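Local coordinates for enoyl-CoA hydratase/isomerase family protein (Pseudomonas syringae pv. tomato, PDB 3OT6) that probably acts on acyl-CoA thioesters as a hydratase or isomerase of the crotonase superfamily, at residues A[5-9]-A[20-24]; A[88-92]-A[216-221]. All blocks are in the same frame, centred on the assembly; numbering follows the deposited sequence.

Interaction 1 (A[5-9]-A[20-24])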
loop_
_atom_site.group_PDB
_atom_site.type_symbol
_atom_site.label_atom_id
_atom_site.label_comp_id
_atom_site.label_asym_id
_atom_site.label_seq_id
_atom_site.Cartn_x
_atom_site.Cartn_y
_atom_site.Cartn_z
ATOM N N SER A 5 -8.750 14.666 8.288
ATOM C CA SER A 5 -7.537 15.299 7.762
ATOM C C SER A 5 -6.338 15.117 8.671
ATOM O O SER A 5 -5.249 15.340 8.236
ATOM C CB SER A 5 -7.731 16.761 7.387
ATOM O OG SER A 5 -8.152 17.498 8.496
ATOM N N ASP A 6 -6.494 14.665 9.903
ATOM C CA ASP A 6 -5.294 14.279 10.648
ATOM C C ASP A 6 -4.911 12.829 10.383
ATOM O O ASP A 6 -3.724 12.556 10.272
ATOM C CB ASP A 6 -5.391 14.580 12.162
ATOM C CG ASP A 6 -5.854 16.047 12.458
ATOM O OD1 ASP A 6 -5.277 17.000 11.847
ATOM O OD2 ASP A 6 -6.803 16.229 13.274
ATOM N N LEU A 7 -5.901 11.926 10.277
ATOM C CA LEU A 7 -5.707 10.507 9.890
ATOM C C LEU A 7 -4.856 10.277 8.602
ATOM O O LEU A 7 -3.824 9.559 8.631
ATOM C CB LEU A 7 -7.059 9.797 9.703
ATOM C CG LEU A 7 -7.738 9.163 10.917
ATOM C CD1 LEU A 7 -8.764 8.140 10.453
ATOM C CD2 LEU A 7 -6.758 8.538 11.929
ATOM N N VAL A 8 -5.319 10.837 7.482
ATOM C CA VAL A 8 -4.499 10.912 6.320
ATOM C C VAL A 8 -4.454 12.411 5.969
ATOM O O VAL A 8 -5.444 12.943 5.438
ATOM C CB VAL A 8 -5.100 10.024 5.147
ATOM C CG1 VAL A 8 -4.370 10.239 3.875
ATOM C CG2 VAL A 8 -5.173 8.490 5.532
ATOM N N SER A 9 -3.366 13.111 6.317
ATOM C CA SER A 9 -3.270 14.539 5.952
ATOM C C SER A 9 -2.972 14.708 4.439
ATOM O O SER A 9 -2.275 13.870 3.826
ATOM C CB SER A 9 -2.210 15.240 6.766
ATOM O OG SER A 9 -0.956 14.701 6.378
ATOM N N THR A 20 -0.193 11.611 4.198
ATOM C CA THR A 20 0.548 11.159 5.375
ATOM C C THR A 20 -0.416 10.418 6.265
ATOM O O THR A 20 -1.415 11.007 6.700
ATOM C CB THR A 20 1.170 12.287 6.151
ATOM O OG1 THR A 20 2.051 13.021 5.285
ATOM C CG2 THR A 20 1.988 11.720 7.293
ATOM N N LEU A 21 -0.207 9.115 6.443
ATOM C CA LEU A 21 -1.073 8.383 7.325
ATOM C C LEU A 21 -0.570 8.646 8.716
ATOM O O LEU A 21 0.641 8.627 8.959
ATOM C CB LEU A 21 -0.997 6.895 7.018
ATOM C CG LEU A 21 -1.729 5.898 7.924
ATOM C CD1 LEU A 21 -3.249 6.175 8.135
ATOM C CD2 LEU A 21 -1.462 4.470 7.442
ATOM N N ASN A 22 -1.493 8.913 9.626
ATOM C CA ASN A 22 -1.148 9.130 11.020
ATOM C C ASN A 22 -2.283 8.667 11.974
ATOM O O ASN A 22 -3.195 9.441 12.331
ATOM C CB ASN A 22 -0.794 10.604 11.201
ATOM C CG ASN A 22 -0.466 10.954 12.625
ATOM O OD1 ASN A 22 -0.209 10.083 13.463
ATOM N ND2 ASN A 22 -0.499 12.235 12.918
ATOM N N ASN A 23 -2.236 7.393 12.352
ATOM C CA ASN A 23 -3.283 6.782 13.147
ATOM C C ASN A 23 -2.705 6.017 14.362
ATOM O O ASN A 23 -2.243 4.881 14.228
ATOM C CB ASN A 23 -4.087 5.827 12.269
ATOM C CG ASN A 23 -5.227 5.156 13.034
ATOM O OD1 ASN A 23 -5.815 5.772 13.914
ATOM N ND2 ASN A 23 -5.548 3.898 12.700
ATOM N N GLY A 24 -2.710 6.623 15.540
ATOM C CA GLY A 24 -2.176 5.962 16.724
ATOM C C GLY A 24 -0.739 5.451 16.606
ATOM O O GLY A 24 0.044 5.940 15.826
HETATM O O HOH W 1 0.609 15.123 4.109
#
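At the open end of a beta hairpin the first strand begins beside the end of the second, and here a short N-terminal helix leads straight into that first strand. T20 lies opposite S9 in an antiparallel hydrogen-bonded pair: S9 N donates to T20 O at 2.9 Å and T20 N to S9 O at 3.1 Å. Their side chains share one face of the sheet, S9 OG lying 3.2 Å from T20 CB, and a water 2.8 Å from both S9 OG and T20 OG1 bridges the two hydroxyls. T20 O also receives a CA-H...O contact from V8 CA at 3.1 Å. L21 forms the next, non-hydrogen-bonded pair with V8, the CA atoms 4.4 Å apart. On this other face V8 CG2 meets L21 CD1 at 4.0 Å, and helix 31-46 covers the pair through V33 and A36. The hairpin of strands 8-13 and 16-21 borders the larger sheet of the crotonase-like fold; 8-13 is its edge strand within the chain, whereas 16-21 runs beside strand 50-54, to which L21 is joined by backbone hydrogen bonds with T54. N22 follows the end of its strand, yet N22 N still donates to L7 O at 2.6 Å; this hydrogen bond flanks the V8-L21 pair, its acceptor being the last helical residue, one step before V8 leaves helical geometry. The same carbonyl, L7 O, accepts a CA-H...O contact from L21 CA at 3.3 Å. At N23 the chain is turning away: N23 OD1 rests 3.5 Å from L7 CD2, while N23 ND2 donates a hydrogen bond to the carbonyl of A28.

Interaction 2 (A[88-92]-A[216-221])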
loop_
_atom_site.group_PDB
_atom_site.type_symbol
_atom_site.label_atom_id
_atom_site.label_comp_id
_atom_site.label_asym_id
_atom_site.label_seq_id
_atom_site.Cartn_x
_atom_site.Cartn_y
_atom_site.Cartn_z
ATOM N N ARG A 88 -7.091 -1.907 -5.072
ATOM C CA ARG A 88 -7.484 -1.890 -6.452
ATOM C C ARG A 88 -7.581 -0.418 -6.963
ATOM O O ARG A 88 -7.250 -0.113 -8.096
ATOM C CB ARG A 88 -8.822 -2.612 -6.593
ATOM C CG ARG A 88 -9.126 -2.992 -8.005
ATOM C CD ARG A 88 -10.429 -2.408 -8.373
ATOM N NE ARG A 88 -10.949 -2.870 -9.645
ATOM C CZ ARG A 88 -11.006 -2.093 -10.721
ATOM N NH1 ARG A 88 -10.575 -0.835 -10.634
ATOM N NH2 ARG A 88 -11.479 -2.573 -11.862
ATOM N N ARG A 89 -7.982 0.512 -6.120
ATOM C CA ARG A 89 -8.150 1.860 -6.617
ATOM C C ARG A 89 -6.778 2.441 -6.813
ATOM O O ARG A 89 -6.537 3.099 -7.798
ATOM C CB ARG A 89 -8.975 2.725 -5.662
ATOM C CG ARG A 89 -8.911 4.173 -6.011
ATOM C CD ARG A 89 -9.611 5.043 -5.001
ATOM N NE ARG A 89 -9.703 6.384 -5.553
ATOM C CZ ARG A 89 -10.277 7.399 -4.951
ATOM N NH1 ARG A 89 -10.817 7.255 -3.757
ATOM N NH2 ARG A 89 -10.323 8.548 -5.565
HETATM N N MSE A 90 -5.851 2.136 -5.910
HETATM C CA MSE A 90 -4.505 2.670 -6.031
HETATM C C MSE A 90 -3.826 2.173 -7.274
HETATM O O MSE A 90 -3.063 2.897 -7.902
HETATM C CB MSE A 90 -3.651 2.323 -4.809
HETATM C CG MSE A 90 -4.023 3.105 -3.583
HETATM SE SE MSE A 90 -3.198 2.458 -1.915
HETATM C CE MSE A 90 -1.293 2.904 -2.188
ATOM N N LEU A 91 -4.067 0.926 -7.622
ATOM C CA LEU A 91 -3.412 0.334 -8.798
ATOM C C LEU A 91 -4.076 0.835 -10.070
ATOM O O LEU A 91 -3.544 0.675 -11.178
ATOM C CB LEU A 91 -3.484 -1.176 -8.739
ATOM C CG LEU A 91 -2.551 -1.808 -7.697
ATOM C CD1 LEU A 91 -3.066 -3.209 -7.376
ATOM C CD2 LEU A 91 -1.197 -1.882 -8.322
ATOM N N SER A 92 -5.244 1.452 -9.928
ATOM C CA SER A 92 -5.871 1.987 -11.143
ATOM C C SER A 92 -5.884 3.531 -11.110
ATOM O O SER A 92 -6.467 4.150 -11.969
ATOM C CB SER A 92 -7.226 1.376 -11.440
ATOM O OG SER A 92 -8.026 1.485 -10.342
ATOM N N LEU A 216 -4.927 -7.961 -13.513
ATOM C CA LEU A 216 -4.763 -7.866 -12.098
ATOM C C LEU A 216 -6.029 -7.245 -11.538
ATOM O O LEU A 216 -6.577 -7.738 -10.512
ATOM C CB LEU A 216 -3.527 -7.060 -11.747
ATOM C CG LEU A 216 -3.282 -6.614 -10.286
ATOM C CD1 LEU A 216 -3.125 -7.815 -9.324
ATOM C CD2 LEU A 216 -2.074 -5.698 -10.166
ATOM N N LEU A 217 -6.524 -6.209 -12.213
ATOM C CA LEU A 217 -7.735 -5.494 -11.743
ATOM C C LEU A 217 -8.975 -6.398 -11.778
ATOM O O LEU A 217 -9.717 -6.442 -10.844
ATOM C CB LEU A 217 -7.958 -4.206 -12.546
ATOM C CG LEU A 217 -7.330 -2.854 -12.128
ATOM C CD1 LEU A 217 -6.377 -2.826 -10.913
ATOM C CD2 LEU A 217 -6.769 -2.017 -13.278
ATOM N N ASP A 218 -9.194 -7.156 -12.839
ATOM C CA ASP A 218 -10.336 -8.066 -12.829
ATOM C C ASP A 218 -10.214 -9.111 -11.744
ATOM O O ASP A 218 -11.176 -9.358 -11.043
ATOM C CB ASP A 218 -10.556 -8.712 -14.217
ATOM C CG ASP A 218 -10.875 -7.661 -15.282
ATOM O OD1 ASP A 218 -11.275 -6.494 -14.892
ATOM O OD2 ASP A 218 -10.710 -7.994 -16.485
ATOM N N THR A 219 -9.035 -9.714 -11.625
ATOM C CA THR A 219 -8.707 -10.665 -10.596
ATOM C C THR A 219 -8.942 -10.144 -9.167
ATOM O O THR A 219 -9.437 -10.890 -8.294
ATOM C CB THR A 219 -7.239 -11.091 -10.713
ATOM O OG1 THR A 219 -7.044 -11.732 -11.967
ATOM C CG2 THR A 219 -6.865 -12.049 -9.590
ATOM N N LEU A 220 -8.554 -8.901 -8.912
ATOM C CA LEU A 220 -8.838 -8.277 -7.631
ATOM C C LEU A 220 -10.356 -8.109 -7.410
ATOM O O LEU A 220 -10.803 -8.315 -6.284
ATOM C CB LEU A 220 -8.100 -6.930 -7.458
ATOM C CG LEU A 220 -6.589 -6.989 -7.168
ATOM C CD1 LEU A 220 -5.891 -5.583 -7.305
ATOM C CD2 LEU A 220 -6.335 -7.607 -5.800
ATOM N N ASP A 221 -11.130 -7.713 -8.436
ATOM C CA ASP A 221 -12.591 -7.598 -8.290
ATOM C C ASP A 221 -13.240 -8.989 -7.930
ATOM O O ASP A 221 -14.070 -9.055 -7.036
ATOM C CB ASP A 221 -13.265 -6.955 -9.542
ATOM C CG ASP A 221 -12.844 -5.502 -9.761
ATOM O OD1 ASP A 221 -12.310 -4.839 -8.839
ATOM O OD2 ASP A 221 -12.981 -4.997 -10.895
#
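R88, in the last turn of helix 73-91, supplies the positive charge and the largest covered area of any residue in the contact where this helix meets the long C-terminal helix 202-230. Its side chain reaches along the neighbouring helix to D221 and forms a two-pronged salt bridge, R88 NE to D221 OD1 at 2.5 Å and R88 NH2 to D221 OD2 at 3.0 Å. The acid approaches the edge of the guanidinium, leaving a face to lie over L217, with R88 NH2 3.9 Å from L217 CB; nearer the backbone, R88 CG lies 4.1 Å from L220 CB. Within the crotonase-like domain, the salt bridge and the leucine contacts join the C-terminal helix to helix 73-91, which precedes strand 97-100. R89 points away and pairs instead with D42 and E45 of helix 31-46. L91 is the apolar counterpart of R88: L91 CD1 contacts L216 CD2 at 3.9 Å and L220 CD1 at 3.7 Å, and L91 CB lies 4.0 Å from L217 CD1. L146 and R150 of helix 141-150 also touch this leucine, making the site a meeting point of three helices. S92 OG donates a hydrogen bond to R88 O at 2.9 Å, and S92 CB lies 3.9 Å from L217 CD2.

The two contacts illustrate different ways of building one compact domain. Interaction 1 is local, its segments separated by 10 residues of hairpin, and relies on main-chain hydrogen bonds; interaction 2 joins segments with 123 residues between them through side chains. They follow in series along the chain, with centres 24 Å apart and nearest atoms about 10 Å apart, so they do not touch. Helix 31-46 relates them: it packs on V8 and L21 of interaction 1, and its D42 and E45 form salt bridges with R89, which lies in the 88-92 segment but points away from 216-221. A molecule of 2-methyl-2,4-pentanediol, probably from the crystallisation liquor, is hydrogen-bonded to the V8 carbonyl and about 5 Å from its side chain.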